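Local structure of chitosanase (Bacillus subtilis subsp. subtilis str. 168, 7C6D) at residues D190-P195 with E206-V211. The protein hydrolyses internal beta-1,4 linkages between glucosamine units of partly acetylated chitosan and probably helps defend the bacterium against invading fungi. The protein carries 1 engineered substitution. Sequence-based numbering, arbitrary orientation.
Sequences DDLMNP and ESVARV. With GCS (2-amino-2-deoxy-beta-D-glucopyranose), chain B; GCS (2-amino-2-deoxy-beta-D-glucopyranose), chain C.
Leu192, near the C-terminal end of helix 177-193, reaches across to the turn and first residues of helix 209-219. Starting at its root, CB packs 3.7 Å from CG1 of Val208. CG stands opposite the carbonyl carbon, beside the backbone N (chi1 -68°), which carries the two methyls past Val208, one toward Val211 in the first turn of the helix and both toward Ser207 before it. At the tip, CD1 meets CG2 of Val211 at 4.0 Å, the two side chains passing in opposite directions, while CD2 lies 3.7 Å from OG of Ser207. That hydroxyl only brushes the methyls; its hydrogen bonds go to Trp204 and Gln146. Met193 adds a second contact to Val208: its chain, bent at chi2 and chi3, crosses Val208 roughly at a right angle and brings its SD 3.6 Å from Val208 CG1. The other side of the turn faces the substrate cleft. Here the backbone O of Glu206 accepts a 2.8 Å hydrogen bond from N2 of the chain B glucosamine, and CB of Ser207 touches C6 of the chain C sugar at 3.6 Å. The two segments thus meet by van der Waals contact alone, while a main-chain carbonyl takes the sugar's N2 bond, independent of the Glu206 side chain.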
ATOM      1  N   ASP A 190     -14.486   7.597  -1.489  1.00 15.94           N
ATOM      2  CA  ASP A 190     -15.359   7.474  -2.651  1.00 16.39           C
ATOM      3  C   ASP A 190     -14.764   6.530  -3.689  1.00 15.99           C
ATOM      4  O   ASP A 190     -15.488   5.747  -4.314  1.00 17.39           O
ATOM      5  CB  ASP A 190     -15.615   8.854  -3.258  1.00 18.36           C
ATOM      6  CG  ASP A 190     -16.540   9.706  -2.411  1.00 22.46           C
ATOM      7  OD1 ASP A 190     -17.182   9.168  -1.481  1.00 22.69           O
ATOM      8  OD2 ASP A 190     -16.630  10.923  -2.682  1.00 25.56           O
ATOM      9  N   ASP A 191     -13.444   6.574  -3.875  1.00 15.36           N
ATOM     10  CA  ASP A 191     -12.809   5.687  -4.842  1.00 15.34           C
ATOM     11  C   ASP A 191     -12.869   4.232  -4.391  1.00 14.56           C
ATOM     12  O   ASP A 191     -13.090   3.332  -5.210  1.00 15.41           O
ATOM     13  CB  ASP A 191     -11.356   6.098  -5.062  1.00 15.04           C
ATOM     14  CG  ASP A 191     -10.730   5.352  -6.212  1.00 14.31           C
ATOM     15  OD1 ASP A 191     -11.207   5.549  -7.351  1.00 15.48           O
ATOM     16  OD2 ASP A 191      -9.798   4.552  -5.984  1.00 14.13           O
ATOM     17  N   LEU A 192     -12.672   3.982  -3.095  1.00 13.79           N
ATOM     18  CA  LEU A 192     -12.744   2.619  -2.583  1.00 13.22           C
ATOM     19  C   LEU A 192     -14.151   2.052  -2.694  1.00 14.49           C
ATOM     20  O   LEU A 192     -14.317   0.846  -2.917  1.00 15.47           O
ATOM     21  CB  LEU A 192     -12.281   2.594  -1.127  1.00 12.43           C
ATOM     22  CG  LEU A 192     -10.799   2.892  -0.895  1.00 11.50           C
ATOM     23  CD1 LEU A 192     -10.519   2.954   0.602  1.00 12.65           C
ATOM     24  CD2 LEU A 192      -9.913   1.852  -1.585  1.00 12.54           C
ATOM     25  N   MET A 193     -15.173   2.902  -2.557  1.00 15.22           N
ATOM     26  CA  MET A 193     -16.550   2.431  -2.619  1.00 15.55           C
ATOM     27  C   MET A 193     -17.002   2.146  -4.043  1.00 17.11           C
ATOM     28  O   MET A 193     -17.816   1.240  -4.258  1.00 18.85           O
ATOM     29  CB  MET A 193     -17.490   3.460  -1.983  1.00 16.82           C
ATOM     30  CG  MET A 193     -17.386   3.542  -0.464  1.00 18.54           C
ATOM     31  SD  MET A 193     -17.803   1.988   0.345  1.00 19.21           S
ATOM     32  CE  MET A 193     -19.540   1.833  -0.075  1.00 21.36           C
ATOM     33  N   ASN A 194     -16.517   2.906  -5.023  1.00 16.73           N
ATOM     34  CA  ASN A 194     -16.928   2.736  -6.419  1.00 17.26           C
ATOM     35  C   ASN A 194     -15.750   2.998  -7.342  1.00 17.48           C
ATOM     36  O   ASN A 194     -15.715   4.000  -8.066  1.00 19.08           O
ATOM     37  CB  ASN A 194     -18.109   3.648  -6.750  1.00 19.37           C
ATOM     38  CG  ASN A 194     -19.362   3.238  -6.023  1.00 20.62           C
ATOM     39  OD1 ASN A 194     -19.969   2.219  -6.350  1.00 22.41           O
ATOM     40  ND2 ASN A 194     -19.748   4.011  -5.019  1.00 21.07           N
ATOM     41  N   PRO A 195     -14.764   2.104  -7.349  1.00 16.41           N
ATOM     42  CA  PRO A 195     -13.587   2.310  -8.196  1.00 16.55           C
ATOM     43  C   PRO A 195     -13.922   2.123  -9.666  1.00 16.98           C
ATOM     44  O   PRO A 195     -14.888   1.454 -10.037  1.00 18.41           O
ATOM     45  CB  PRO A 195     -12.618   1.223  -7.721  1.00 16.40           C
ATOM     46  CG  PRO A 195     -13.523   0.140  -7.201  1.00 16.30           C
ATOM     47  CD  PRO A 195     -14.671   0.863  -6.560  1.00 16.36           C
ATOM     48  N   GLU A 206     -14.747  -3.264   1.280  1.00 15.62           N
ATOM     49  CA  GLU A 206     -14.519  -3.759   2.631  1.00 16.12           C
ATOM     50  C   GLU A 206     -13.255  -3.204   3.270  1.00 15.23           C
ATOM     51  O   GLU A 206     -12.952  -3.563   4.411  1.00 14.79           O
ATOM     52  CB  GLU A 206     -14.476  -5.288   2.635  1.00 19.69           C
ATOM     53  CG  GLU A 206     -15.723  -5.930   2.057  1.00 23.63           C
ATOM     54  CD  GLU A 206     -16.998  -5.391   2.682  1.00 27.83           C
ATOM     55  OE1 GLU A 206     -17.972  -5.139   1.936  1.00 30.38           O
ATOM     56  OE2 GLU A 206     -17.025  -5.213   3.916  1.00 28.89           O
ATOM     57  N   SER A 207     -12.531  -2.324   2.580  1.00 13.99           N
ATOM     58  CA  SER A 207     -11.306  -1.727   3.098  1.00 12.64           C
ATOM     59  C   SER A 207     -11.491  -0.288   3.560  1.00 12.74           C
ATOM     60  O   SER A 207     -10.526   0.314   4.039  1.00 12.99           O
ATOM     61  CB  SER A 207     -10.201  -1.775   2.029  1.00 12.30           C
ATOM     62  OG  SER A 207     -10.397  -0.782   1.025  1.00 12.67           O
ATOM     63  N   VAL A 208     -12.701   0.274   3.438  1.00 13.14           N
ATOM     64  CA  VAL A 208     -12.908   1.698   3.710  1.00 13.31           C
ATOM     65  C   VAL A 208     -12.622   2.065   5.158  1.00 13.10           C
ATOM     66  O   VAL A 208     -12.369   3.237   5.455  1.00 14.49           O
ATOM     67  CB  VAL A 208     -14.314   2.188   3.279  1.00 14.45           C
ATOM     68  CG1 VAL A 208     -14.481   2.082   1.770  1.00 16.47           C
ATOM     69  CG2 VAL A 208     -15.419   1.438   4.025  1.00 14.88           C
ATOM     70  N   ALA A 209     -12.659   1.092   6.075  1.00 12.13           N
ATOM     71  CA  ALA A 209     -12.374   1.400   7.473  1.00 12.56           C
ATOM     72  C   ALA A 209     -11.003   2.037   7.651  1.00 12.47           C
ATOM     73  O   ALA A 209     -10.797   2.789   8.604  1.00 13.36           O
ATOM     74  CB  ALA A 209     -12.485   0.147   8.335  1.00 15.17           C
ATOM     75  N   ARG A 210     -10.054   1.762   6.752  1.00 11.48           N
ATOM     76  CA  ARG A 210      -8.738   2.374   6.903  1.00 11.55           C
ATOM     77  C   ARG A 210      -8.815   3.887   6.788  1.00 12.13           C
ATOM     78  O   ARG A 210      -8.044   4.595   7.441  1.00 12.14           O
ATOM     79  CB  ARG A 210      -7.739   1.787   5.896  1.00 10.70           C
ATOM     80  CG  ARG A 210      -7.910   2.211   4.444  1.00 11.74           C
ATOM     81  CD  ARG A 210      -7.364   1.129   3.504  1.00 11.84           C
ATOM     82  NE  ARG A 210      -5.907   1.027   3.514  1.00 12.34           N
ATOM     83  CZ  ARG A 210      -5.248  -0.047   3.095  1.00 11.79           C
ATOM     84  NH1 ARG A 210      -5.916  -1.120   2.670  1.00 12.41           N
ATOM     85  NH2 ARG A 210      -3.926  -0.050   3.104  1.00 13.24           N
ATOM     86  N   VAL A 211      -9.735   4.399   5.966  1.00 12.78           N
ATOM     87  CA  VAL A 211      -9.914   5.845   5.868  1.00 12.83           C
ATOM     88  C   VAL A 211     -10.337   6.413   7.210  1.00 13.25           C
ATOM     89  O   VAL A 211      -9.843   7.464   7.635  1.00 13.45           O
ATOM     90  CB  VAL A 211     -10.907   6.204   4.745  1.00 13.77           C
ATOM     91  CG1 VAL A 211     -11.205   7.698   4.745  1.00 14.44           C
ATOM     92  CG2 VAL A 211     -10.349   5.762   3.401  1.00 15.30           C
TER
HETATM   93  C1  GCS B   1     -10.644  -7.148   7.111  1.00 17.56           C
HETATM   94  C2  GCS B   1     -10.836  -6.015   6.116  1.00 14.84           C
HETATM   95  C3  GCS B   1     -10.034  -6.295   4.853  1.00 14.32           C
HETATM   96  C4  GCS B   1      -8.571  -6.681   5.115  1.00 13.87           C
HETATM   97  C5  GCS B   1      -8.442  -7.640   6.301  1.00 16.12           C
HETATM   98  C6  GCS B   1      -7.011  -7.694   6.818  1.00 17.08           C
HETATM   99  N2  GCS B   1     -12.240  -5.883   5.761  1.00 15.63           N
HETATM  100  O1  GCS B   1     -11.345  -6.853   8.317  1.00 20.94           O
HETATM  101  O3  GCS B   1     -10.111  -5.120   4.040  1.00 14.22           O
HETATM  102  O4  GCS B   1      -8.081  -7.376   4.030  1.00 13.08           O
HETATM  103  O5  GCS B   1      -9.247  -7.218   7.401  1.00 17.06           O
HETATM  104  O6  GCS B   1      -6.920  -8.667   7.864  1.00 19.57           O
HETATM  105  C1  GCS C   2      -7.030  -6.723   3.321  1.00 12.51           C
HETATM  106  C2  GCS C   2      -6.326  -7.710   2.401  1.00 11.82           C
HETATM  107  C3  GCS C   2      -5.235  -6.957   1.651  1.00 11.73           C
HETATM  108  C4  GCS C   2      -5.862  -5.837   0.815  1.00 12.17           C
HETATM  109  C5  GCS C   2      -6.659  -4.941   1.768  1.00 12.18           C
HETATM  110  C6  GCS C   2      -7.389  -3.805   1.053  1.00 13.49           C
HETATM  111  N2  GCS C   2      -5.752  -8.820   3.150  1.00 12.53           N
HETATM  112  O3  GCS C   2      -4.501  -7.873   0.842  1.00 11.70           O
HETATM  113  O4  GCS C   2      -4.940  -5.068   0.139  1.00 12.77           O
HETATM  114  O5  GCS C   2      -7.611  -5.710   2.504  1.00 12.25           O
HETATM  115  O6  GCS C   2      -8.390  -4.302   0.157  1.00 13.60           O